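Glycerol kinase, putative (Plasmodium falciparum, PDB 2W40) probably catalyses the ATP-dependent phosphorylation of glycerol to sn-glycerol 3-phosphate, the single step of this glycerol degradation route. Local coordinates at residues Y295-N300 with A452-K457; T185-T190 with P217-N222; I6-Q11 with L446-L451; W170-L175 with I240-C245. All blocks are in the same frame, centred on the assembly; numbering follows the deposited sequence.

The four contacts lie close together, with centres about 11 to 17 Å apart. Interactions 3 and 4 are the nearest pair and reach the same six-stranded sheet, through strands 3-11 and 241-247. Interactions 1 and 3 share helix 443-455. Along the chain, interaction 2 is nested inside interaction 4, and interaction 4 inside interaction 3. Interaction 1 opens later and crosses interaction 3. Asn222 of interaction 2 is a meeting point: its amide reaches Lys296 of interaction 1 and Cys245 of interaction 4. Interaction 3 joins the N-terminal and C-terminal FGGY domains, the two halves of this sugar kinase/Hsp70/actin fold. Helix 443-455 of the second half thus packs against the sheet of the first.

Interaction 1 (Y295-N300 with A452-K457); sequences YKFNDN and AGLEVK. With GOL (glycerol), chain B; EDO (1,2-ethanediol), chain D; EDO (1,2-ethanediol), chain E.
Leu454 and Phe297 make the apolar touch between the end of helix 443-455 and the loop that follows strand 290-295. The Leu454 side chain starts toward that loop. Its CB lies 3.5 Å from C1 of the 1,2-ethanediol of chain E. Its first torsion (chi1 -79°) turns CG beside the backbone N, and the chain then runs on extended to CD1. Leu454 CD1 meets the edge of the Phe297 ring, near the ring plane, 3.7 Å from CE2. The same ethanediol C1 is also at the ring edge. The helix ends here in a Schellman motif: Ile458 N bonds to Gly453 O, Lys457 N bonds to Leu454 O at 3.1 Å, and Lys457, with positive phi, is the C-prime residue. The next residue, Glu455, bends at chi2 (69°), which brings its carboxylate toward the loop. Bound glycerol spans the rest of the distance. Its O2 lies 2.7 Å from Glu455 OE1, and its O1 accepts a nearly straight bond from Asp299 N at 2.9 Å (166° at the hydrogen). This glycerol sits at the surface, away from the ADP-binding residues. Lys296 NZ bonds O1 of the ethanediol of chain D at 3.0 Å.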
loop_
_atom_site.group_PDB
_atom_site.type_symbol
_atom_site.label_atom_id
_atom_site.label_comp_id
_atom_site.label_asym_id
_atom_site.label_seq_id
_atom_site.Cartn_x
_atom_site.Cartn_y
_atom_site.Cartn_z
ATOM N N TYR C 295 25.554 -4.194 29.790
ATOM C CA TYR C 295 26.578 -3.185 30.101
ATOM C C TYR C 295 27.681 -3.883 30.891
ATOM O O TYR C 295 27.460 -4.933 31.490
ATOM C CB TYR C 295 25.944 -1.987 30.859
ATOM C CG TYR C 295 25.063 -2.392 32.046
ATOM C CD1 TYR C 295 25.632 -2.790 33.260
ATOM C CD2 TYR C 295 23.701 -2.507 31.915
ATOM C CE1 TYR C 295 24.816 -3.246 34.273
ATOM C CE2 TYR C 295 22.909 -2.936 32.972
ATOM C CZ TYR C 295 23.476 -3.286 34.142
ATOM O OH TYR C 295 22.660 -3.754 35.236
ATOM N N LYS C 296 28.837 -3.242 30.951
ATOM C CA LYS C 296 29.970 -3.588 31.804
ATOM C C LYS C 296 30.610 -2.261 32.044
ATOM O O LYS C 296 31.336 -1.788 31.250
ATOM C CB LYS C 296 30.959 -4.557 31.110
ATOM C CG LYS C 296 32.185 -4.944 31.939
ATOM C CD LYS C 296 33.123 -5.829 31.206
ATOM C CE LYS C 296 34.447 -5.798 31.844
ATOM N NZ LYS C 296 35.433 -6.791 31.340
ATOM N N PHE C 297 30.361 -1.679 33.212
ATOM C CA PHE C 297 30.862 -0.338 33.426
ATOM C C PHE C 297 32.418 -0.272 33.451
ATOM O O PHE C 297 33.002 0.607 32.814
ATOM C CB PHE C 297 30.268 0.281 34.775
ATOM C CG PHE C 297 28.849 0.753 34.688
ATOM C CD1 PHE C 297 27.926 0.185 33.858
ATOM C CD2 PHE C 297 28.401 1.775 35.491
ATOM C CE1 PHE C 297 26.613 0.567 33.818
ATOM C CE2 PHE C 297 27.073 2.201 35.414
ATOM C CZ PHE C 297 26.171 1.560 34.594
ATOM N N ASN C 298 33.010 -1.063 34.349
ATOM C CA ASN C 298 34.431 -1.082 34.639
ATOM C C ASN C 298 35.092 -2.401 34.268
ATOM O O ASN C 298 34.450 -3.457 34.195
ATOM C CB ASN C 298 34.664 -0.814 36.140
ATOM C CG ASN C 298 34.151 0.564 36.571
ATOM O OD1 ASN C 298 34.270 1.588 35.842
ATOM N ND2 ASN C 298 33.558 0.598 37.757
ATOM N N ASP C 299 36.393 -2.290 34.017
ATOM C CA ASP C 299 37.182 -3.442 33.537
ATOM C C ASP C 299 37.092 -4.707 34.412
ATOM O O ASP C 299 37.018 -5.818 33.893
ATOM C CB ASP C 299 38.645 -3.018 33.391
ATOM C CG ASP C 299 38.818 -2.021 32.291
ATOM O OD1 ASP C 299 38.113 -2.266 31.286
ATOM O OD2 ASP C 299 39.610 -1.033 32.414
ATOM N N ASN C 300 36.980 -4.536 35.732
ATOM C CA ASN C 300 36.975 -5.681 36.631
ATOM C C ASN C 300 35.577 -6.195 36.898
ATOM O O ASN C 300 35.422 -7.159 37.659
ATOM C CB ASN C 300 37.619 -5.216 37.930
ATOM C CG ASN C 300 39.146 -4.992 37.801
ATOM O OD1 ASN C 300 39.842 -5.595 36.922
ATOM N ND2 ASN C 300 39.700 -4.150 38.726
ATOM N N ALA C 452 29.292 8.633 31.255
ATOM C CA ALA C 452 30.369 9.584 31.127
ATOM C C ALA C 452 30.637 10.279 32.512
ATOM O O ALA C 452 31.783 10.379 32.997
ATOM C CB ALA C 452 30.060 10.576 30.044
ATOM N N GLY C 453 29.549 10.745 33.137
ATOM C CA GLY C 453 29.643 11.334 34.455
ATOM C C GLY C 453 30.184 10.465 35.530
ATOM O O GLY C 453 30.945 10.887 36.387
ATOM N N LEU C 454 29.743 9.243 35.563
ATOM C CA LEU C 454 30.230 8.269 36.559
ATOM C C LEU C 454 31.737 8.067 36.403
ATOM O O LEU C 454 32.465 8.041 37.393
ATOM C CB LEU C 454 29.520 6.980 36.443
ATOM C CG LEU C 454 28.101 6.936 37.095
ATOM C CD1 LEU C 454 27.368 5.618 36.707
ATOM C CD2 LEU C 454 28.027 7.204 38.643
ATOM N N GLU C 455 32.209 8.077 35.150
ATOM C CA GLU C 455 33.629 7.810 34.865
ATOM C C GLU C 455 34.510 8.959 35.436
ATOM O O GLU C 455 35.662 8.703 35.927
ATOM C CB GLU C 455 33.869 7.606 33.372
ATOM C CG GLU C 455 35.349 7.461 33.068
ATOM C CD GLU C 455 36.100 6.240 33.529
ATOM O OE1 GLU C 455 35.463 5.281 34.101
ATOM O OE2 GLU C 455 37.373 6.161 33.237
ATOM N N VAL C 456 34.023 10.196 35.425
ATOM C CA VAL C 456 34.778 11.315 35.990
ATOM C C VAL C 456 34.314 11.770 37.410
ATOM O O VAL C 456 34.713 12.854 37.885
ATOM C CB VAL C 456 34.838 12.518 35.028
ATOM C CG1 VAL C 456 35.610 12.190 33.727
ATOM C CG2 VAL C 456 33.450 13.069 34.692
ATOM N N LYS C 457 33.531 10.913 38.060
ATOM C CA LYS C 457 33.097 11.053 39.448
ATOM C C LYS C 457 32.236 12.294 39.705
ATOM O O LYS C 457 32.339 12.955 40.785
ATOM C CB LYS C 457 34.301 11.137 40.369
ATOM C CG LYS C 457 35.491 10.178 40.105
ATOM C CD LYS C 457 35.083 8.840 40.278
ATOM C CE LYS C 457 36.348 7.870 40.374
ATOM N NZ LYS C 457 35.853 6.494 40.129
HETATM C C1 GOL B . 38.398 1.373 34.953
HETATM O O1 GOL B . 37.638 0.161 34.852
HETATM C C2 GOL B . 37.628 2.683 35.200
HETATM O O2 GOL B . 36.377 2.757 34.386
HETATM C C3 GOL B . 37.490 2.869 36.739
HETATM O O3 GOL B . 36.459 3.797 36.995
HETATM C C1 EDO D . 35.907 -4.627 28.376
HETATM O O1 EDO D . 35.561 -6.048 28.460
HETATM C C2 EDO D . 37.350 -4.404 28.808
HETATM O O2 EDO D . 37.337 -4.594 30.224
HETATM C C1 EDO E . 31.233 4.053 37.264
HETATM O O1 EDO E . 30.974 3.401 38.514
HETATM C C2 EDO E . 32.419 3.436 36.620
HETATM O O2 EDO E . 33.516 4.375 36.652
#

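Interaction 2 (T185-T190 with P217-N222); sequences TNASRT and PEIKSN
Thr185 OG1 is held by two groups, the carboxylate of Asp183 through OD2 and the backbone N of Gly247, while its other branch meets Asn222. With OG1 between the backbone N and the carbonyl carbon (chi1 70°), CG2 is turned to the Asn222 amide. Thr185 CG2 lies 3.9 Å from Asn222 ND2 and 4.0 Å from Asn222 OD1, about evenly between the two ends of the amide. The two side chains cross at about a right angle. The amide is held at both ends: OD1 accepts from Lys296 N, and ND2 gives to Cys245 O. Its rotation is therefore fixed, and the methyl meets a polar group that has its partners already. Helix 184-187 directly follows strand 181-183. That strand pairs in parallel with strand 218-220 as a two-stranded sheet, which brings helix 184-187 alongside strand 218-220. A second touch comes from Ala187, whose CB lies 3.8 Å from Ile219 CD1 and 3.9 Å from Ile219 CG1. Both residues point at each other. A type I turn from Ala187 to Thr190 follows. Thr190 OG1 bonds to Ala187 O at 2.7 Å. Ser188 OG likewise bonds to Thr185 O at 2.7 Å, and also pairs with Thr292 of strand 290-295.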
loop_
_atom_site.group_PDB
_atom_site.type_symbol
_atom_site.label_atom_id
_atom_site.label_comp_id
_atom_site.label_asym_id
_atom_site.label_seq_id
_atom_site.Cartn_x
_atom_site.Cartn_y
_atom_site.Cartn_z
ATOM N N THR C 185 29.350 -3.484 24.415
ATOM C CA THR C 185 27.995 -3.539 23.846
ATOM C C THR C 185 27.975 -3.456 22.304
ATOM O O THR C 185 27.374 -4.331 21.655
ATOM C CB THR C 185 27.000 -2.556 24.474
ATOM O OG1 THR C 185 27.317 -1.191 24.103
ATOM C CG2 THR C 185 26.986 -2.754 26.008
ATOM N N ASN C 186 28.733 -2.498 21.739
ATOM C CA ASN C 186 28.849 -2.404 20.308
ATOM C C ASN C 186 29.592 -3.595 19.701
ATOM O O ASN C 186 29.166 -4.101 18.655
ATOM C CB ASN C 186 29.525 -1.095 19.914
ATOM C CG ASN C 186 28.504 0.079 19.819
ATOM O OD1 ASN C 186 27.636 0.077 18.940
ATOM N ND2 ASN C 186 28.652 1.066 20.663
ATOM N N ALA C 187 30.642 -4.054 20.378
ATOM C CA ALA C 187 31.391 -5.221 19.880
ATOM C C ALA C 187 30.476 -6.447 19.793
ATOM O O ALA C 187 30.674 -7.322 18.923
ATOM C CB ALA C 187 32.645 -5.535 20.685
ATOM N N SER C 188 29.491 -6.556 20.686
ATOM C CA SER C 188 28.593 -7.724 20.745
ATOM C C SER C 188 27.574 -7.774 19.553
ATOM O O SER C 188 26.859 -8.761 19.394
ATOM C CB SER C 188 27.866 -7.743 22.077
ATOM O OG SER C 188 26.750 -6.872 22.087
ATOM N N ARG C 189 27.581 -6.654 18.757
ATOM C CA ARG C 189 26.646 -6.452 17.670
ATOM C C ARG C 189 27.268 -6.731 16.297
ATOM O O ARG C 189 26.716 -6.429 15.232
ATOM C CB ARG C 189 26.078 -5.063 17.695
ATOM C CG ARG C 189 25.542 -4.678 19.047
ATOM C CD ARG C 189 24.529 -5.641 19.617
ATOM N NE ARG C 189 23.281 -5.662 18.828
ATOM C CZ ARG C 189 22.087 -6.077 19.229
ATOM N NH1 ARG C 189 21.910 -6.665 20.421
ATOM N NH2 ARG C 189 21.030 -5.911 18.448
ATOM N N THR C 190 28.475 -7.251 16.359
ATOM C CA THR C 190 29.294 -7.392 15.127
ATOM C C THR C 190 29.279 -8.820 14.503
ATOM O O THR C 190 29.613 -8.950 13.279
ATOM C CB THR C 190 30.790 -7.020 15.441
ATOM O OG1 THR C 190 31.322 -7.980 16.354
ATOM C CG2 THR C 190 31.024 -5.549 15.858
ATOM N N PRO C 217 39.201 -2.517 16.493
ATOM C CA PRO C 217 39.533 -1.664 17.635
ATOM C C PRO C 217 39.514 -2.395 18.950
ATOM O O PRO C 217 38.795 -3.367 19.102
ATOM C CB PRO C 217 38.411 -0.585 17.559
ATOM C CG PRO C 217 37.189 -1.366 17.041
ATOM C CD PRO C 217 37.851 -2.281 15.965
ATOM N N GLU C 218 40.234 -1.843 19.919
ATOM C CA GLU C 218 40.280 -2.419 21.252
ATOM C C GLU C 218 38.897 -2.339 21.918
ATOM O O GLU C 218 38.327 -1.245 21.901
ATOM C CB GLU C 218 41.273 -1.673 22.151
ATOM C CG GLU C 218 41.382 -2.279 23.551
ATOM C CD GLU C 218 42.307 -1.456 24.462
ATOM O OE1 GLU C 218 43.141 -0.663 23.923
ATOM O OE2 GLU C 218 42.210 -1.642 25.701
ATOM N N ILE C 219 38.478 -3.412 22.547
ATOM C CA ILE C 219 37.155 -3.491 23.238
ATOM C C ILE C 219 37.318 -2.976 24.703
ATOM O O ILE C 219 38.148 -3.494 25.467
ATOM C CB ILE C 219 36.567 -4.925 23.252
ATOM C CG1 ILE C 219 36.405 -5.445 21.797
ATOM C CG2 ILE C 219 35.200 -5.009 24.006
ATOM C CD1 ILE C 219 36.066 -6.892 21.737
ATOM N N LYS C 220 36.600 -1.900 24.991
ATOM C CA LYS C 220 36.676 -1.220 26.275
ATOM C C LYS C 220 35.419 -1.461 27.086
ATOM O O LYS C 220 34.392 -1.809 26.573
ATOM C CB LYS C 220 36.794 0.291 26.074
ATOM C CG LYS C 220 38.050 0.729 25.256
ATOM C CD LYS C 220 39.168 1.060 26.039
ATOM C CE LYS C 220 39.235 2.540 26.316
ATOM N NZ LYS C 220 40.322 2.708 27.353
ATOM N N SER C 221 35.508 -1.190 28.372
ATOM C CA SER C 221 34.293 -1.158 29.217
ATOM C C SER C 221 33.526 0.149 28.892
ATOM O O SER C 221 34.005 1.051 28.159
ATOM C CB SER C 221 34.670 -1.255 30.731
ATOM O OG SER C 221 35.355 -0.065 31.110
ATOM N N ASN C 222 32.297 0.235 29.354
ATOM C CA ASN C 222 31.441 1.360 29.009
ATOM C C ASN C 222 31.832 2.722 29.645
ATOM O O ASN C 222 31.560 3.760 29.069
ATOM C CB ASN C 222 29.955 1.069 29.330
ATOM C CG ASN C 222 29.388 -0.089 28.501
ATOM O OD1 ASN C 222 28.984 -1.138 29.009
ATOM N ND2 ASN C 222 29.416 0.107 27.201
#

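Interaction 3 (I6-Q11 with L446-L451); sequences ILSIDQ and LGAAVL
Ala449, Ser8 and Ile6 bury the most surface where helix 443-455 lies on strand 3-11. Ala449 sits between the other two. Its CB is 4.0 Å from Ser8 CB and 4.0 Å from Ile6 CG2. With chi1 at -57°, Ile6 CG1 lies beside the backbone N and CG2 anti to it. Ile6 CG2 also comes to 3.9 Å of Ala449 CA, and Ile6 CD1 to 4.0 Å of Ala449 O. Ser8 points at the helix too, and its OG comes within 3.4 Å of Ala448 CB. The small side chains let the two backbones come close: the CA atoms of Ser8 and Ala449 are 5.2 Å apart, and the segment axes approach to 7.4 Å. The axes run at 136°, closer to antiparallel than to parallel. Strand 3-11 belongs to the mixed sheet of the N-terminal FGGY domain, and the helix to the C-terminal one, so this contact joins the two. Tyr21 of the neighbouring strand 15-21 also touches Ala449. The Ser8 hydroxyl is buried, but it hydrogen-bonds to Ser445 O, one residue before the helix segment. The interface is thus mainly van der Waals contact, with its one polar side chain satisfied by the helix backbone.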
loop_
_atom_site.group_PDB
_atom_site.type_symbol
_atom_site.label_atom_id
_atom_site.label_comp_id
_atom_site.label_asym_id
_atom_site.label_seq_id
_atom_site.Cartn_x
_atom_site.Cartn_y
_atom_site.Cartn_z
ATOM N N ILE C 6 27.536 18.045 30.923
ATOM C CA ILE C 6 27.936 16.766 30.332
ATOM C C ILE C 6 27.401 16.803 28.890
ATOM O O ILE C 6 26.195 17.021 28.677
ATOM C CB ILE C 6 27.364 15.568 31.070
ATOM C CG1 ILE C 6 27.747 15.577 32.541
ATOM C CG2 ILE C 6 27.764 14.216 30.357
ATOM C CD1 ILE C 6 26.790 14.677 33.340
ATOM N N LEU C 7 28.284 16.567 27.919
ATOM C CA LEU C 7 27.795 16.428 26.503
ATOM C C LEU C 7 27.490 14.948 26.245
ATOM O O LEU C 7 28.366 14.102 26.422
ATOM C CB LEU C 7 28.769 16.972 25.456
ATOM C CG LEU C 7 28.571 16.730 23.975
ATOM C CD1 LEU C 7 27.132 17.107 23.540
ATOM C CD2 LEU C 7 29.673 17.230 23.061
ATOM N N SER C 8 26.238 14.666 25.832
ATOM C CA SER C 8 25.866 13.306 25.437
ATOM C C SER C 8 25.555 13.347 23.933
ATOM O O SER C 8 24.643 14.128 23.543
ATOM C CB SER C 8 24.682 12.775 26.273
ATOM O OG SER C 8 24.318 11.498 25.797
ATOM N N ILE C 9 26.321 12.574 23.112
ATOM C CA ILE C 9 26.095 12.548 21.674
ATOM C C ILE C 9 25.309 11.246 21.399
ATOM O O ILE C 9 25.772 10.133 21.772
ATOM C CB ILE C 9 27.423 12.519 20.895
ATOM C CG1 ILE C 9 28.201 13.850 21.175
ATOM C CG2 ILE C 9 27.113 12.141 19.410
ATOM C CD1 ILE C 9 29.668 13.761 20.785
ATOM N N ASP C 10 24.160 11.362 20.698
ATOM C CA ASP C 10 23.402 10.177 20.238
ATOM C C ASP C 10 23.374 10.230 18.697
ATOM O O ASP C 10 22.703 11.032 18.096
ATOM C CB ASP C 10 22.010 10.210 20.850
ATOM C CG ASP C 10 21.074 9.159 20.370
ATOM O OD1 ASP C 10 21.508 8.217 19.700
ATOM O OD2 ASP C 10 19.825 9.268 20.742
ATOM N N GLN C 11 24.247 9.484 18.079
ATOM C CA GLN C 11 24.369 9.404 16.658
ATOM C C GLN C 11 23.394 8.290 16.239
ATOM O O GLN C 11 23.715 7.097 16.305
ATOM C CB GLN C 11 25.838 9.119 16.235
ATOM C CG GLN C 11 26.170 9.464 14.789
ATOM C CD GLN C 11 25.191 8.806 13.801
ATOM O OE1 GLN C 11 25.267 7.612 13.538
ATOM N NE2 GLN C 11 24.156 9.572 13.411
ATOM N N LEU C 446 20.402 10.054 27.857
ATOM C CA LEU C 446 20.524 10.085 29.310
ATOM C C LEU C 446 21.463 8.969 29.788
ATOM O O LEU C 446 22.343 9.209 30.659
ATOM C CB LEU C 446 19.144 9.966 29.926
ATOM C CG LEU C 446 19.017 10.064 31.384
ATOM C CD1 LEU C 446 19.585 11.325 31.912
ATOM C CD2 LEU C 446 17.515 9.803 31.677
ATOM N N GLY C 447 21.383 7.769 29.210
ATOM C CA GLY C 447 22.266 6.714 29.658
ATOM C C GLY C 447 23.758 6.977 29.410
ATOM O O GLY C 447 24.602 6.687 30.248
ATOM N N ALA C 448 24.070 7.628 28.291
ATOM C CA ALA C 448 25.423 7.975 27.927
ATOM C C ALA C 448 25.965 9.074 28.846
ATOM O O ALA C 448 27.163 9.095 29.149
ATOM C CB ALA C 448 25.518 8.414 26.468
ATOM N N ALA C 449 25.100 9.999 29.258
ATOM C CA ALA C 449 25.530 11.071 30.171
ATOM C C ALA C 449 25.816 10.449 31.508
ATOM O O ALA C 449 26.738 10.842 32.175
ATOM C CB ALA C 449 24.412 12.102 30.238
ATOM N N VAL C 450 25.009 9.453 31.902
ATOM C CA VAL C 450 25.248 8.719 33.162
ATOM C C VAL C 450 26.639 8.034 33.155
ATOM O O VAL C 450 27.428 8.181 34.136
ATOM C CB VAL C 450 24.074 7.731 33.560
ATOM C CG1 VAL C 450 24.493 6.754 34.723
ATOM C CG2 VAL C 450 22.760 8.553 33.844
ATOM N N LEU C 451 26.924 7.299 32.084
ATOM C CA LEU C 451 28.163 6.589 32.066
ATOM C C LEU C 451 29.353 7.583 32.075
ATOM O O LEU C 451 30.311 7.384 32.809
ATOM C CB LEU C 451 28.236 5.637 30.829
ATOM C CG LEU C 451 27.319 4.446 30.711
ATOM C CD1 LEU C 451 27.367 3.991 29.201
ATOM C CD2 LEU C 451 27.714 3.401 31.684
#

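Interaction 4 (W170-L175 with I240-C245); sequences WLIFNL and IPITGC
This is an apolar helix-on-sheet contact inside the N-terminal FGGY domain: helix 167-176 lies over strand 241-247 of the mixed six-stranded sheet. Four buried side chains make it, Ile172 and Leu175 from the helix and Ile242 and Cys245 from the strand. The segment axes run nearly antiparallel, at 160°, and approach to 10.7 Å, a spacing filled by side chains from both sides. Ile242 has the most surface buried. Its CG1 is anti to the carbonyl carbon (chi1 -63°) and the chain continues extended to CD1. That methyl lies 4.0 Å from both CB and CD1 of Leu175. The two side chains cross at about a right angle. One turn earlier on the helix, Ile172 extends its own CD1 to Cys245, where it meets SG at 3.9 Å. The two isoleucines touch more loosely: Ile172 CG1 is 4.5 Å from Ile242 CG2. Thr243 has a psi of -2°, off the extended strand form. This goes with Ile242 and Cys245 both pointing at the helix although they are three residues apart. Phe226 of strand 225-228 packs against Ile172, Ile242 and Cys245, and Ile81 of strand 74-83 against both isoleucines. The touching groups are methyls, methylenes and one sulfur, so fit and burial of apolar surface, rather than directional bonds, hold helix to strand.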
loop_
_atom_site.group_PDB
_atom_site.type_symbol
_atom_site.label_atom_id
_atom_site.label_comp_id
_atom_site.label_asym_id
_atom_site.label_seq_id
_atom_site.Cartn_x
_atom_site.Cartn_y
_atom_site.Cartn_z
ATOM N N TRP C 170 33.918 5.193 14.814
ATOM C CA TRP C 170 34.079 6.236 13.820
ATOM C C TRP C 170 34.119 7.653 14.553
ATOM O O TRP C 170 34.990 8.502 14.278
ATOM C CB TRP C 170 32.962 6.125 12.804
ATOM C CG TRP C 170 32.893 7.177 11.747
ATOM C CD1 TRP C 170 31.855 8.059 11.543
ATOM C CD2 TRP C 170 33.902 7.513 10.760
ATOM N NE1 TRP C 170 32.137 8.894 10.460
ATOM C CE2 TRP C 170 33.388 8.612 9.984
ATOM C CE3 TRP C 170 35.184 7.013 10.490
ATOM C CZ2 TRP C 170 34.085 9.171 8.902
ATOM C CZ3 TRP C 170 35.886 7.556 9.436
ATOM C CH2 TRP C 170 35.345 8.632 8.634
ATOM N N LEU C 171 33.154 7.893 15.396
ATOM C CA LEU C 171 33.081 9.172 16.087
ATOM C C LEU C 171 34.314 9.405 16.944
ATOM O O LEU C 171 34.891 10.474 16.947
ATOM C CB LEU C 171 31.777 9.229 16.899
ATOM C CG LEU C 171 30.527 9.749 16.265
ATOM C CD1 LEU C 171 30.291 9.339 14.820
ATOM C CD2 LEU C 171 29.290 9.665 17.179
ATOM N N ILE C 172 34.729 8.411 17.713
ATOM C CA ILE C 172 35.858 8.565 18.625
ATOM C C ILE C 172 37.152 8.757 17.812
ATOM O O ILE C 172 37.958 9.658 18.105
ATOM C CB ILE C 172 35.968 7.302 19.582
ATOM C CG1 ILE C 172 34.737 7.224 20.579
ATOM C CG2 ILE C 172 37.364 7.286 20.258
ATOM C CD1 ILE C 172 34.718 5.840 21.331
ATOM N N PHE C 173 37.293 8.008 16.721
ATOM C CA PHE C 173 38.465 8.140 15.848
ATOM C C PHE C 173 38.576 9.559 15.325
ATOM O O PHE C 173 39.668 10.156 15.373
ATOM C CB PHE C 173 38.322 7.143 14.720
ATOM C CG PHE C 173 39.402 7.184 13.723
ATOM C CD1 PHE C 173 40.491 6.330 13.881
ATOM C CD2 PHE C 173 39.378 8.155 12.708
ATOM C CE1 PHE C 173 41.546 6.399 12.956
ATOM C CE2 PHE C 173 40.434 8.164 11.718
ATOM C CZ PHE C 173 41.480 7.287 11.865
ATOM N N ASN C 174 37.488 10.135 14.859
ATOM C CA ASN C 174 37.566 11.473 14.344
ATOM C C ASN C 174 37.773 12.507 15.420
ATOM O O ASN C 174 38.571 13.397 15.286
ATOM C CB ASN C 174 36.345 11.784 13.497
ATOM C CG ASN C 174 36.357 11.092 12.176
ATOM O OD1 ASN C 174 35.642 10.119 11.931
ATOM N ND2 ASN C 174 37.089 11.623 11.280
ATOM N N LEU C 175 37.026 12.406 16.502
ATOM C CA LEU C 175 37.148 13.424 17.613
ATOM C C LEU C 175 38.537 13.495 18.254
ATOM O O LEU C 175 39.038 14.573 18.583
ATOM C CB LEU C 175 36.105 13.211 18.693
ATOM C CG LEU C 175 34.677 13.599 18.309
ATOM C CD1 LEU C 175 33.703 12.945 19.309
ATOM C CD2 LEU C 175 34.573 15.182 18.249
ATOM N N ILE C 240 38.829 17.999 26.188
ATOM C CA ILE C 240 37.686 17.478 26.906
ATOM C C ILE C 240 37.704 15.966 26.697
ATOM O O ILE C 240 37.830 15.523 25.548
ATOM C CB ILE C 240 36.388 18.071 26.364
ATOM C CG1 ILE C 240 36.328 19.591 26.587
ATOM C CG2 ILE C 240 35.202 17.461 27.006
ATOM C CD1 ILE C 240 36.526 20.042 28.037
ATOM N N PRO C 241 37.567 15.170 27.787
ATOM C CA PRO C 241 37.685 13.697 27.665
ATOM C C PRO C 241 36.351 13.018 27.278
ATOM O O PRO C 241 35.278 13.470 27.659
ATOM C CB PRO C 241 38.054 13.281 29.067
ATOM C CG PRO C 241 37.281 14.251 29.924
ATOM C CD PRO C 241 37.270 15.544 29.202
ATOM N N ILE C 242 36.467 11.943 26.511
ATOM C CA ILE C 242 35.370 11.101 26.118
ATOM C C ILE C 242 35.466 9.937 27.115
ATOM O O ILE C 242 36.470 9.182 27.146
ATOM C CB ILE C 242 35.520 10.573 24.657
ATOM C CG1 ILE C 242 35.503 11.755 23.680
ATOM C CG2 ILE C 242 34.394 9.565 24.356
ATOM C CD1 ILE C 242 35.977 11.383 22.216
ATOM N N THR C 243 34.443 9.829 27.946
ATOM C CA THR C 243 34.521 8.950 29.111
ATOM C C THR C 243 33.409 7.909 29.232
ATOM O O THR C 243 33.385 7.085 30.171
ATOM C CB THR C 243 34.553 9.799 30.399
ATOM O OG1 THR C 243 33.342 10.574 30.488
ATOM C CG2 THR C 243 35.737 10.741 30.370
ATOM N N GLY C 244 32.462 7.916 28.295
ATOM C CA GLY C 244 31.504 6.856 28.236
ATOM C C GLY C 244 31.109 6.551 26.830
ATOM O O GLY C 244 31.065 7.420 26.006
ATOM N N CYS C 245 30.873 5.272 26.554
ATOM C CA CYS C 245 30.472 4.800 25.255
ATOM C C CYS C 245 29.699 3.550 25.330
ATOM O O CYS C 245 30.105 2.620 26.001
ATOM C CB CYS C 245 31.715 4.526 24.475
ATOM S SG CYS C 245 31.481 4.135 22.675
#